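Local coordinates for protein pyruvate kinase (PDB 3QTG) that catalyses the last step of glycolysis, passing the phosphoryl group of phosphoenolpyruvate to ADP to give pyruvate and ATP, at residues R65-E68 with N72-L75; K103-D108 with G112-V117; L141-T146 with I151-E156; S293-P298 with L321-A326; R410-S413 with A417-P420. All coordinates share one frame; numbering follows the deposited sequence.

Overall arrangement
The five contacts follow one another along the chain and sample three parts of the subunit. Contacts 1 and 4 belong to the eight-stranded barrel, with centres about 24 Å apart. Contacts 2 and 3, about 13 Å apart between centres, share one mixed sheet, in which strands 101-106 and 150-155 are neighbours. Contact 5 lies in the alpha/beta domain, yet its centre is only about 12 Å from that of contact 1, and a salt bridge between Glu68 and Arg410 joins the two. The centres of contacts 2 and 3 lie some 50 Å from those of contacts 1 and 5, on the opposite side of the chain's centre, in keeping with the barrel lying between two smaller domains.

Contact 1: R65-E68 with N72-L75; sequences RSYE and NRPL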
# COMPACT_ATOMS: atom_id res chain seq x y z
N ARG A 65 1.76 -32.62 36.62
CA ARG A 65 3.10 -32.14 37.01
C ARG A 65 4.12 -33.27 37.03
O ARG A 65 5.31 -33.05 36.78
CB ARG A 65 3.06 -31.45 38.37
CG ARG A 65 2.28 -30.14 38.38
CD ARG A 65 2.76 -29.18 37.25
NE ARG A 65 1.97 -27.94 37.30
CZ ARG A 65 1.73 -27.13 36.28
NH1 ARG A 65 2.20 -27.40 35.06
NH2 ARG A 65 1.00 -26.05 36.48
N SER A 66 3.63 -34.47 37.30
CA SER A 66 4.44 -35.68 37.28
C SER A 66 4.88 -35.98 35.84
O SER A 66 6.04 -36.28 35.58
CB SER A 66 3.65 -36.85 37.90
OG SER A 66 4.34 -38.07 37.73
N TYR A 67 3.94 -35.88 34.91
CA TYR A 67 4.21 -36.07 33.49
C TYR A 67 5.19 -35.01 32.98
O TYR A 67 6.14 -35.32 32.26
CB TYR A 67 2.90 -36.00 32.69
CG TYR A 67 3.15 -35.78 31.21
CD1 TYR A 67 3.35 -36.87 30.35
CD2 TYR A 67 3.23 -34.49 30.67
CE1 TYR A 67 3.59 -36.67 29.01
CE2 TYR A 67 3.48 -34.28 29.33
CZ TYR A 67 3.66 -35.37 28.51
OH TYR A 67 3.93 -35.19 27.19
N GLU A 68 4.92 -33.76 33.36
CA GLU A 68 5.75 -32.62 33.00
C GLU A 68 7.21 -32.83 33.39
O GLU A 68 8.11 -32.53 32.61
CB GLU A 68 5.18 -31.35 33.63
CG GLU A 68 6.20 -30.25 33.92
CD GLU A 68 5.54 -28.91 34.20
OE1 GLU A 68 4.29 -28.82 34.04
OE2 GLU A 68 6.26 -27.96 34.58
N ASN A 72 9.88 -33.56 30.57
CA ASN A 72 10.43 -32.20 30.44
C ASN A 72 9.57 -31.31 29.53
O ASN A 72 10.08 -30.60 28.65
CB ASN A 72 11.87 -32.28 29.94
CG ASN A 72 12.71 -31.12 30.40
OD1 ASN A 72 12.80 -30.83 31.60
ND2 ASN A 72 13.35 -30.45 29.45
N ARG A 73 8.25 -31.37 29.74
CA ARG A 73 7.29 -30.61 28.93
C ARG A 73 6.40 -29.76 29.80
O ARG A 73 5.46 -30.28 30.39
CB ARG A 73 6.40 -31.53 28.11
CG ARG A 73 7.07 -32.08 26.88
CD ARG A 73 6.08 -32.76 25.98
NE ARG A 73 5.25 -31.79 25.28
CZ ARG A 73 3.92 -31.75 25.33
NH1 ARG A 73 3.22 -32.64 26.05
NH2 ARG A 73 3.28 -30.82 24.65
N PRO A 74 6.68 -28.44 29.85
CA PRO A 74 5.88 -27.48 30.60
C PRO A 74 4.46 -27.48 30.06
O PRO A 74 4.26 -27.38 28.85
CB PRO A 74 6.55 -26.13 30.28
CG PRO A 74 7.95 -26.49 29.85
CD PRO A 74 7.80 -27.80 29.13
N LEU A 75 3.48 -27.62 30.95
CA LEU A 75 2.08 -27.66 30.54
C LEU A 75 1.36 -26.62 31.35
O LEU A 75 1.65 -26.45 32.52
CB LEU A 75 1.47 -29.05 30.77
CG LEU A 75 1.94 -30.23 29.91
CD1 LEU A 75 1.20 -31.51 30.34
CD2 LEU A 75 1.76 -30.00 28.40
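Arg65 and Glu68, about one helical turn apart, together hold the backbone of Leu75 in the loop that leaves their own helix. The Arg65 chain sets out away from that loop, but a bend at its second torsion (chi2 -52°) brings the guanidinium back, and NH1 bonds Leu75 O (2.8 Å), which lies in the guanidinium plane. Arg65 NH1 also makes a salt bridge with Glu68 OE1 (2.7 Å), met on the syn side of the carboxylate. Extended beyond CG, Glu68 runs beside the loop, and its OE1 takes a weak bond from Leu75 N at 3.4 Å. A charged pair thus serves both polar backbone atoms of Leu75. Nearer the turn, Arg73 N donates to a lone pair of Glu68 O (3.1 Å), just after Asn72 has left the helix with a positive phi (53°), which asparagine tolerates well.

Arg73 is folded at its third torsion, carrying NH1 to Tyr67 OH (2.9 Å) with ring and guanidinium planes 78° apart. Tyr67 OH is held more strongly by Asp40, and Arg73 NH1 by Leu39 O. Leu75 CD1 comes obliquely to Tyr67 CD2 (3.6 Å), an apolar touch.

The contact joins helix 54-71 to the loop that leads into barrel strand 76-80; helix 406-412, through Val406 and Ala409, packs on Glu68 and Pro74, and Arg410 pairs with Glu68 OE2.

Contact 2: K103-D108 with G112-V117; sequences KFKLSD and GTYIPV
Ile115 N donates to Lys103 O (2.8 Å) in an almost straight bond, opening the pairing of two parallel strands. Lys105 then serves twice, its N giving to Ile115 O and its O receiving Val117 N, both at 3.0 Å. Beyond it Ser107 N reaches Val117 O at 3.3 Å, but from above the carbonyl plane. At the other end one water accepts from Lys103 N and donates to Thr113 O. Backbone bonds to Ile151 and Asp149 pair Phe104 and Leu106 along the strand's other edge.

On one face Phe104 lies beside Ile115 and meets Val117 CG2 at its ring edge, an apolar cluster. On the other, Tyr114 takes the crowded position between its backbone N and carbonyl carbon (chi1 63°), which lays the ring against Lys105, whose CD sits 3.7 Å from the ring centroid. Tyr114 OH and Ser107 OG share a hydrogen bond (3.2 Å), and OG also bonds Lys109 N. A leucine in place of Tyr114 would probably leave the Lys105 methylenes without flat support and Ser107 OG without this partner.

The strands belong to the small beta domain after the third barrel strand, which in pyruvate kinases closes over the active site, consistent with nearby Arg87 and Lys165, probable ATP-binding residues.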
# COMPACT_ATOMS: atom_id res chain seq x y z
N LYS A 103 -46.21 -20.81 35.88
CA LYS A 103 -45.94 -19.66 36.74
C LYS A 103 -44.62 -19.77 37.50
O LYS A 103 -44.31 -20.81 38.09
CB LYS A 103 -47.11 -19.43 37.71
CG LYS A 103 -46.97 -18.17 38.56
CD LYS A 103 -48.30 -17.43 38.68
CE LYS A 103 -48.27 -16.39 39.78
NZ LYS A 103 -49.64 -16.13 40.33
N PHE A 104 -43.83 -18.69 37.45
CA PHE A 104 -42.60 -18.57 38.23
C PHE A 104 -42.79 -17.49 39.29
O PHE A 104 -43.32 -16.43 38.99
CB PHE A 104 -41.40 -18.17 37.34
CG PHE A 104 -41.11 -19.14 36.22
CD1 PHE A 104 -41.97 -19.26 35.14
CD2 PHE A 104 -39.95 -19.92 36.25
CE1 PHE A 104 -41.69 -20.15 34.09
CE2 PHE A 104 -39.65 -20.81 35.25
CZ PHE A 104 -40.52 -20.93 34.14
N LYS A 105 -42.37 -17.78 40.52
CA LYS A 105 -42.46 -16.80 41.60
C LYS A 105 -41.13 -16.70 42.28
O LYS A 105 -40.40 -17.70 42.40
CB LYS A 105 -43.55 -17.17 42.64
CG LYS A 105 -44.97 -17.16 42.07
CD LYS A 105 -46.05 -17.58 43.07
CE LYS A 105 -47.25 -18.21 42.32
NZ LYS A 105 -48.50 -18.61 43.16
N LEU A 106 -40.83 -15.50 42.74
CA LEU A 106 -39.68 -15.27 43.59
C LEU A 106 -39.84 -15.98 44.94
O LEU A 106 -40.61 -15.55 45.80
CB LEU A 106 -39.46 -13.76 43.77
CG LEU A 106 -38.26 -13.27 44.58
CD1 LEU A 106 -36.98 -13.70 43.96
CD2 LEU A 106 -38.30 -11.74 44.70
N SER A 107 -39.06 -17.04 45.13
CA SER A 107 -39.19 -17.96 46.25
C SER A 107 -38.10 -19.01 46.21
O SER A 107 -37.68 -19.43 45.12
CB SER A 107 -40.54 -18.69 46.18
OG SER A 107 -40.62 -19.71 47.18
N ASP A 108 -37.66 -19.45 47.37
CA ASP A 108 -36.70 -20.54 47.48
C ASP A 108 -37.40 -21.89 47.72
O ASP A 108 -36.74 -22.92 47.79
CB ASP A 108 -35.66 -20.25 48.59
CG ASP A 108 -36.29 -20.04 49.95
OD1 ASP A 108 -37.52 -19.84 50.02
OD2 ASP A 108 -35.56 -20.08 50.96
N GLY A 112 -45.76 -26.52 45.45
CA GLY A 112 -46.13 -27.40 44.34
C GLY A 112 -46.84 -26.72 43.19
O GLY A 112 -46.80 -27.22 42.08
N THR A 113 -47.48 -25.57 43.43
CA THR A 113 -48.30 -24.93 42.38
C THR A 113 -47.52 -23.99 41.42
O THR A 113 -48.11 -23.47 40.45
CB THR A 113 -49.52 -24.17 42.96
OG1 THR A 113 -49.08 -23.11 43.81
CG2 THR A 113 -50.44 -25.09 43.78
N TYR A 114 -46.24 -23.76 41.68
CA TYR A 114 -45.43 -22.86 40.83
C TYR A 114 -43.95 -23.24 40.85
O TYR A 114 -43.54 -24.06 41.68
CB TYR A 114 -45.61 -21.40 41.27
CG TYR A 114 -45.13 -21.13 42.68
CD1 TYR A 114 -43.82 -20.71 42.91
CD2 TYR A 114 -45.96 -21.31 43.78
CE1 TYR A 114 -43.35 -20.47 44.18
CE2 TYR A 114 -45.50 -21.07 45.08
CZ TYR A 114 -44.19 -20.64 45.26
OH TYR A 114 -43.68 -20.38 46.50
N ILE A 115 -43.17 -22.64 39.94
CA ILE A 115 -41.72 -22.86 39.91
C ILE A 115 -41.05 -21.80 40.77
O ILE A 115 -41.21 -20.60 40.50
CB ILE A 115 -41.09 -22.80 38.47
CG1 ILE A 115 -41.91 -23.57 37.42
CG2 ILE A 115 -39.61 -23.22 38.48
CD1 ILE A 115 -42.38 -24.95 37.86
N PRO A 116 -40.31 -22.22 41.81
CA PRO A 116 -39.65 -21.25 42.64
C PRO A 116 -38.28 -20.80 42.09
O PRO A 116 -37.41 -21.63 41.76
CB PRO A 116 -39.53 -21.98 43.98
CG PRO A 116 -39.39 -23.42 43.60
CD PRO A 116 -40.05 -23.60 42.27
N VAL A 117 -38.08 -19.50 41.99
CA VAL A 117 -36.81 -18.95 41.52
C VAL A 117 -36.28 -17.98 42.59
O VAL A 117 -36.82 -16.88 42.74
CB VAL A 117 -36.94 -18.24 40.16
CG1 VAL A 117 -35.57 -17.86 39.64
CG2 VAL A 117 -37.62 -19.15 39.15
O HOH W 1 -47.46 -23.09 37.42

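Contact 3: L141-T146 with I151-E156; sequences LKVTNT and IEAVAE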
# COMPACT_ATOMS: atom_id res chain seq x y z
N LEU A 141 -39.70 -21.78 27.21
CA LEU A 141 -40.97 -21.25 27.65
C LEU A 141 -41.06 -19.80 27.20
O LEU A 141 -40.15 -19.01 27.45
CB LEU A 141 -41.14 -21.29 29.18
CG LEU A 141 -40.89 -22.38 30.25
CD1 LEU A 141 -42.16 -23.19 30.69
CD2 LEU A 141 -39.65 -23.26 30.03
N LYS A 142 -42.18 -19.46 26.57
CA LYS A 142 -42.40 -18.12 26.02
C LYS A 142 -43.12 -17.28 27.08
O LYS A 142 -44.23 -17.61 27.47
CB LYS A 142 -43.28 -18.23 24.77
CG LYS A 142 -42.81 -17.48 23.56
CD LYS A 142 -42.36 -16.06 23.81
CE LYS A 142 -41.75 -15.50 22.52
NZ LYS A 142 -42.79 -15.34 21.46
N VAL A 143 -42.51 -16.18 27.51
CA VAL A 143 -43.09 -15.30 28.54
C VAL A 143 -44.30 -14.47 28.04
O VAL A 143 -44.19 -13.66 27.12
CB VAL A 143 -42.02 -14.40 29.20
CG1 VAL A 143 -42.62 -13.52 30.30
CG2 VAL A 143 -40.88 -15.26 29.76
N THR A 144 -45.44 -14.65 28.70
CA THR A 144 -46.71 -14.07 28.27
C THR A 144 -47.27 -12.99 29.20
O THR A 144 -48.17 -12.24 28.83
CB THR A 144 -47.76 -15.17 28.11
OG1 THR A 144 -47.86 -15.92 29.33
CG2 THR A 144 -47.39 -16.10 26.95
N ASN A 145 -46.74 -12.93 30.42
CA ASN A 145 -47.15 -11.93 31.39
C ASN A 145 -46.14 -11.91 32.51
O ASN A 145 -45.53 -12.94 32.80
CB ASN A 145 -48.57 -12.22 31.93
CG ASN A 145 -49.24 -10.97 32.47
OD1 ASN A 145 -48.73 -9.86 32.33
ND2 ASN A 145 -50.40 -11.15 33.10
N THR A 146 -45.95 -10.73 33.11
CA THR A 146 -45.00 -10.50 34.21
C THR A 146 -45.67 -9.60 35.24
O THR A 146 -46.55 -8.82 34.90
CB THR A 146 -43.68 -9.82 33.73
OG1 THR A 146 -43.96 -8.47 33.34
CG2 THR A 146 -43.06 -10.55 32.54
N ILE A 151 -43.88 -14.35 37.02
CA ILE A 151 -43.85 -14.48 35.58
C ILE A 151 -44.78 -15.63 35.18
O ILE A 151 -44.85 -16.64 35.87
CB ILE A 151 -42.37 -14.73 35.13
CG1 ILE A 151 -41.70 -13.41 34.78
CG2 ILE A 151 -42.24 -15.74 33.99
CD1 ILE A 151 -40.33 -13.27 35.44
N GLU A 152 -45.49 -15.46 34.08
CA GLU A 152 -46.14 -16.57 33.41
C GLU A 152 -45.48 -16.80 32.05
O GLU A 152 -45.13 -15.84 31.35
CB GLU A 152 -47.64 -16.29 33.26
CG GLU A 152 -48.41 -16.29 34.62
CD GLU A 152 -49.84 -15.79 34.49
OE1 GLU A 152 -50.16 -15.07 33.51
OE2 GLU A 152 -50.66 -16.13 35.38
N ALA A 153 -45.34 -18.07 31.67
CA ALA A 153 -44.72 -18.44 30.40
C ALA A 153 -45.34 -19.71 29.83
O ALA A 153 -45.74 -20.60 30.56
CB ALA A 153 -43.21 -18.58 30.58
N VAL A 154 -45.43 -19.81 28.51
CA VAL A 154 -46.05 -20.96 27.87
C VAL A 154 -44.95 -21.92 27.44
O VAL A 154 -44.03 -21.52 26.71
CB VAL A 154 -46.91 -20.55 26.63
CG1 VAL A 154 -47.36 -21.78 25.82
CG2 VAL A 154 -48.12 -19.74 27.06
N ALA A 155 -45.07 -23.17 27.87
CA ALA A 155 -44.12 -24.20 27.51
C ALA A 155 -44.29 -24.58 26.02
O ALA A 155 -45.41 -24.82 25.55
CB ALA A 155 -44.32 -25.40 28.38
N GLU A 156 -43.17 -24.58 25.31
CA GLU A 156 -43.15 -24.90 23.89
C GLU A 156 -43.06 -26.42 23.69
O GLU A 156 -43.33 -26.90 22.60
CB GLU A 156 -42.00 -24.16 23.20
CG GLU A 156 -42.19 -22.65 23.24
CD GLU A 156 -41.04 -21.86 22.61
OE1 GLU A 156 -40.21 -22.43 21.85
OE2 GLU A 156 -40.99 -20.64 22.86
O HOH W 2 -50.04 -15.15 30.57
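Ile151, near the start of strand 150-155, lies beside Thr146, its CG1 3.9 Å from Thr146 CG2 and both side chains pointing the same way. Glu152 comes next and faces two residues: its O accepts from Thr144 N (2.9 Å) and, weakly, from Asn145 N (3.5 Å), while its N donates to Asn145 O. This classic beta bulge shifts the register by one. The Glu152 side chain lies alongside that of Asn145, and OE1 accepts a hydrogen bond from a water that also touches Thr144 OG1.

Ala153 sits opposite Val143 in a non-hydrogen-bonded pair whose CA atoms are only 4.0 Å apart, a spacing that favours a small side chain; its CB rests 3.7 Å from Leu141 CB. Val154 pairs with Lys142 through both backbone groups, its N donating to Lys142 O at 2.7 Å. Thr144, with OG1 between backbone N and carbonyl carbon (chi1 55°), leaves CG2 to meet Val154 CG2 roughly at a right angle. Ala155 then receives Leu141 CD1 on its methyl group (3.9 Å). Last, Glu156 brings OE2 against the Lys142 CG methylene (3.7 Å), while OE1 forms a salt bridge with Arg140.

The hairpin thus turns a mainly apolar face, with Leu141, Val143, Ile151, Ala153 and Ala155, toward Phe104, Ile132 and Phe122; the other is mixed, Val154 lying among Lys142, Asn145 and Glu152, with the water bridging Glu152 OE1 and Thr144 OG1.

Contact 4: S293-P298 with L321-A326; sequences SMQSSP and LTNETA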
# COMPACT_ATOMS: atom_id res chain seq x y z
N SER A 293 -19.04 -34.69 18.19
CA SER A 293 -19.47 -36.03 17.80
C SER A 293 -18.55 -37.12 18.37
O SER A 293 -18.95 -38.29 18.49
CB SER A 293 -19.57 -36.17 16.28
OG SER A 293 -18.29 -36.37 15.72
N MET A 294 -17.34 -36.73 18.76
CA MET A 294 -16.33 -37.70 19.20
C MET A 294 -16.53 -38.25 20.61
O MET A 294 -15.78 -39.12 21.05
CB MET A 294 -14.93 -37.13 19.02
CG MET A 294 -14.52 -36.98 17.57
SD MET A 294 -12.75 -36.74 17.42
CE MET A 294 -12.14 -38.40 17.70
N GLN A 295 -17.54 -37.74 21.31
CA GLN A 295 -17.99 -38.33 22.57
C GLN A 295 -18.47 -39.77 22.34
O GLN A 295 -18.34 -40.62 23.23
CB GLN A 295 -19.11 -37.49 23.20
CG GLN A 295 -18.69 -36.11 23.65
CD GLN A 295 -19.81 -35.35 24.31
OE1 GLN A 295 -20.18 -35.64 25.45
NE2 GLN A 295 -20.37 -34.36 23.61
N SER A 296 -18.98 -40.04 21.13
CA SER A 296 -19.55 -41.33 20.76
C SER A 296 -18.82 -42.04 19.64
O SER A 296 -19.12 -43.18 19.33
CB SER A 296 -21.01 -41.16 20.34
OG SER A 296 -21.77 -40.73 21.44
N SER A 297 -17.87 -41.37 19.01
CA SER A 297 -17.22 -41.91 17.82
C SER A 297 -15.73 -41.65 17.90
O SER A 297 -15.33 -40.60 18.41
CB SER A 297 -17.80 -41.27 16.56
OG SER A 297 -17.11 -41.72 15.41
N PRO A 298 -14.89 -42.60 17.43
CA PRO A 298 -13.45 -42.37 17.46
C PRO A 298 -12.95 -41.54 16.26
O PRO A 298 -11.75 -41.26 16.16
CB PRO A 298 -12.88 -43.80 17.40
CG PRO A 298 -13.90 -44.57 16.62
CD PRO A 298 -15.24 -43.93 16.89
N LEU A 321 -10.69 -28.51 24.04
CA LEU A 321 -11.68 -29.58 24.10
C LEU A 321 -12.28 -29.66 25.49
O LEU A 321 -11.56 -29.53 26.49
CB LEU A 321 -11.03 -30.92 23.73
CG LEU A 321 -10.32 -31.02 22.37
CD1 LEU A 321 -9.80 -32.43 22.11
CD2 LEU A 321 -11.23 -30.55 21.24
N THR A 322 -13.59 -29.87 25.56
CA THR A 322 -14.26 -29.98 26.85
C THR A 322 -14.82 -31.39 27.08
O THR A 322 -14.07 -32.26 27.51
CB THR A 322 -15.28 -28.83 27.08
OG1 THR A 322 -16.17 -28.75 25.96
CG2 THR A 322 -14.53 -27.50 27.19
N ASN A 323 -16.10 -31.61 26.78
CA ASN A 323 -16.75 -32.92 26.95
C ASN A 323 -16.08 -34.05 26.22
O ASN A 323 -16.07 -35.20 26.71
CB ASN A 323 -18.19 -32.87 26.48
CG ASN A 323 -18.95 -31.72 27.09
OD1 ASN A 323 -19.45 -30.86 26.37
ND2 ASN A 323 -19.05 -31.70 28.42
N GLU A 324 -15.55 -33.73 25.03
CA GLU A 324 -14.85 -34.65 24.14
C GLU A 324 -13.78 -35.45 24.86
O GLU A 324 -13.48 -36.59 24.49
CB GLU A 324 -14.16 -33.89 22.98
CG GLU A 324 -15.06 -33.05 22.10
CD GLU A 324 -15.13 -31.58 22.49
OE1 GLU A 324 -15.06 -31.27 23.70
OE2 GLU A 324 -15.27 -30.73 21.59
N THR A 325 -13.17 -34.83 25.87
CA THR A 325 -12.12 -35.49 26.65
C THR A 325 -12.54 -35.74 28.11
O THR A 325 -12.09 -36.71 28.72
CB THR A 325 -10.78 -34.69 26.59
OG1 THR A 325 -10.95 -33.40 27.20
CG2 THR A 325 -10.30 -34.52 25.13
N ALA A 326 -13.40 -34.88 28.65
CA ALA A 326 -13.79 -34.95 30.05
C ALA A 326 -14.66 -36.19 30.34
O ALA A 326 -14.39 -36.92 31.30
CB ALA A 326 -14.52 -33.67 30.48
O HOH W 3 -14.79 -38.77 23.50
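Gln295, ending a 3-10 turn, and Glu324, in the short helix 323-326, bring their CA atoms to 5.1 Å, and one water donates to both Met294 O and Glu324 O, at 2.7 Å each. The segments lie after strand 284-287 and at the end of strand 318-321, the seventh and eighth of the TIM barrel, at the C-terminal rim where this fold places its active site; the side chain of Asn323 is about 6 Å from that of Thr288, a probable substrate-binding residue.

No direct hydrogen bond joins the segments. The Gln295 chain reaches out extended beyond CG, laying its amide over the Asn323 CB methylene, with OE1 3.6 Å from that CB. The two amide planes lie only 23° apart, and the long glutamine also brings CG to 4.1 Å from Glu324 CA. An alanine at Gln295 would probably open a gap beside Asn323 CB and leave the water bridge as the main link.

The carboxylate of Glu324, a buried residue, is gripped by backbone N-H groups: Leu290 and Leu291 on OE2, and Thr322 N on OE1 at 2.8 Å. The threonine carbonyl then starts the helix, Thr322 O accepting from both Thr325 N (3.2 Å) and Ala326 N (2.9 Å).

Contact 5: R410-S413 with A417-P420; sequences RSLS and ALEP
Leu412, packed on Leu418 and Pro420, carries this buried contact between the end of helix 406-412 and the strand that follows it. Before it, Arg410 points away from the strand; its NE pairs with Glu68 OE2 and its side chain lies against Asn196 and Asp198 of the barrel, as befits a long charged residue at a domain boundary. Ser411 follows on the helix, with its carbonyl O bonded to Tyr199 OH.

Leu412 then turns directly toward the strand. Having CG anti to the carbonyl carbon (chi1 -58°) carries its CD2 to 4.0 Å from Leu418 CD1, while Leu412 CB meets the same methyl group at 3.8 Å, the two leucines being inclined to one another. Leu418 CB also comes to 3.7 Å from Leu412 O, and Pro420 CB lies 4.2 Å from Leu412 CB. Branched and purely apolar, the leucines suit a pocket that Val401 and Ala387 help to line.

Ser413 ends the segment, its N 4.0 Å from Pro420 CG. Its side chain looks the other way, to the backbone oxygens of Asp43 and Pro74, Asp43 O being the stronger partner. Lys18 NZ ties the segments by another route, donating to both Ser413 O and Leu418 O. On the strand, Ala417 and Glu419 make the backbone bonds to strand 399-403, so the missing N-H of Pro420 probably costs that pairing little.

Strand 399-403, helix 406-412 and strand 418-422 form a beta-alpha-beta unit, whose helix packs by apolar side chains on the parallel strands of the C-terminal alpha/beta domain of pyruvate kinase.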
# COMPACT_ATOMS: atom_id res chain seq x y z
N ARG A 410 5.31 -22.57 31.89
CA ARG A 410 3.97 -23.13 31.91
C ARG A 410 2.92 -22.17 31.35
O ARG A 410 1.99 -22.58 30.67
CB ARG A 410 3.60 -23.53 33.33
CG ARG A 410 4.32 -24.78 33.83
CD ARG A 410 4.25 -24.85 35.35
NE ARG A 410 4.98 -25.99 35.87
CZ ARG A 410 5.22 -26.21 37.17
NH1 ARG A 410 4.78 -25.37 38.11
NH2 ARG A 410 5.91 -27.28 37.53
N SER A 411 3.04 -20.89 31.68
CA SER A 411 2.12 -19.88 31.23
C SER A 411 2.14 -19.79 29.69
O SER A 411 1.09 -19.72 29.05
CB SER A 411 2.53 -18.55 31.86
OG SER A 411 1.47 -17.62 31.86
N LEU A 412 3.34 -19.84 29.12
CA LEU A 412 3.57 -19.59 27.69
C LEU A 412 3.21 -20.80 26.81
O LEU A 412 3.10 -20.69 25.59
CB LEU A 412 5.03 -19.18 27.46
CG LEU A 412 5.49 -17.95 28.23
CD1 LEU A 412 6.95 -17.68 27.91
CD2 LEU A 412 4.61 -16.72 27.91
N SER A 413 3.00 -21.93 27.46
CA SER A 413 2.65 -23.18 26.80
C SER A 413 1.39 -23.11 25.92
O SER A 413 1.27 -23.85 24.94
CB SER A 413 2.45 -24.24 27.87
OG SER A 413 2.54 -25.51 27.27
N ALA A 417 2.48 -20.25 18.99
CA ALA A 417 3.83 -20.56 18.43
C ALA A 417 4.94 -20.80 19.43
O ALA A 417 6.02 -21.27 19.05
CB ALA A 417 4.28 -19.50 17.36
N LEU A 418 4.70 -20.47 20.70
CA LEU A 418 5.78 -20.48 21.68
C LEU A 418 6.16 -21.87 22.12
O LEU A 418 5.30 -22.71 22.44
CB LEU A 418 5.46 -19.62 22.92
CG LEU A 418 5.10 -18.14 22.70
CD1 LEU A 418 5.09 -17.45 24.03
CD2 LEU A 418 6.05 -17.45 21.71
N GLU A 419 7.47 -22.12 22.11
CA GLU A 419 8.00 -23.33 22.71
C GLU A 419 8.89 -22.99 23.91
O GLU A 419 10.07 -22.69 23.75
CB GLU A 419 8.74 -24.22 21.71
CG GLU A 419 8.76 -25.66 22.20
CD GLU A 419 9.78 -26.52 21.51
OE1 GLU A 419 10.64 -27.09 22.21
OE2 GLU A 419 9.73 -26.62 20.26
N PRO A 420 8.30 -23.03 25.11
CA PRO A 420 9.01 -22.64 26.30
C PRO A 420 9.95 -23.72 26.84
O PRO A 420 9.55 -24.88 27.00
CB PRO A 420 7.89 -22.29 27.29
CG PRO A 420 6.72 -23.12 26.85
CD PRO A 420 6.89 -23.40 25.38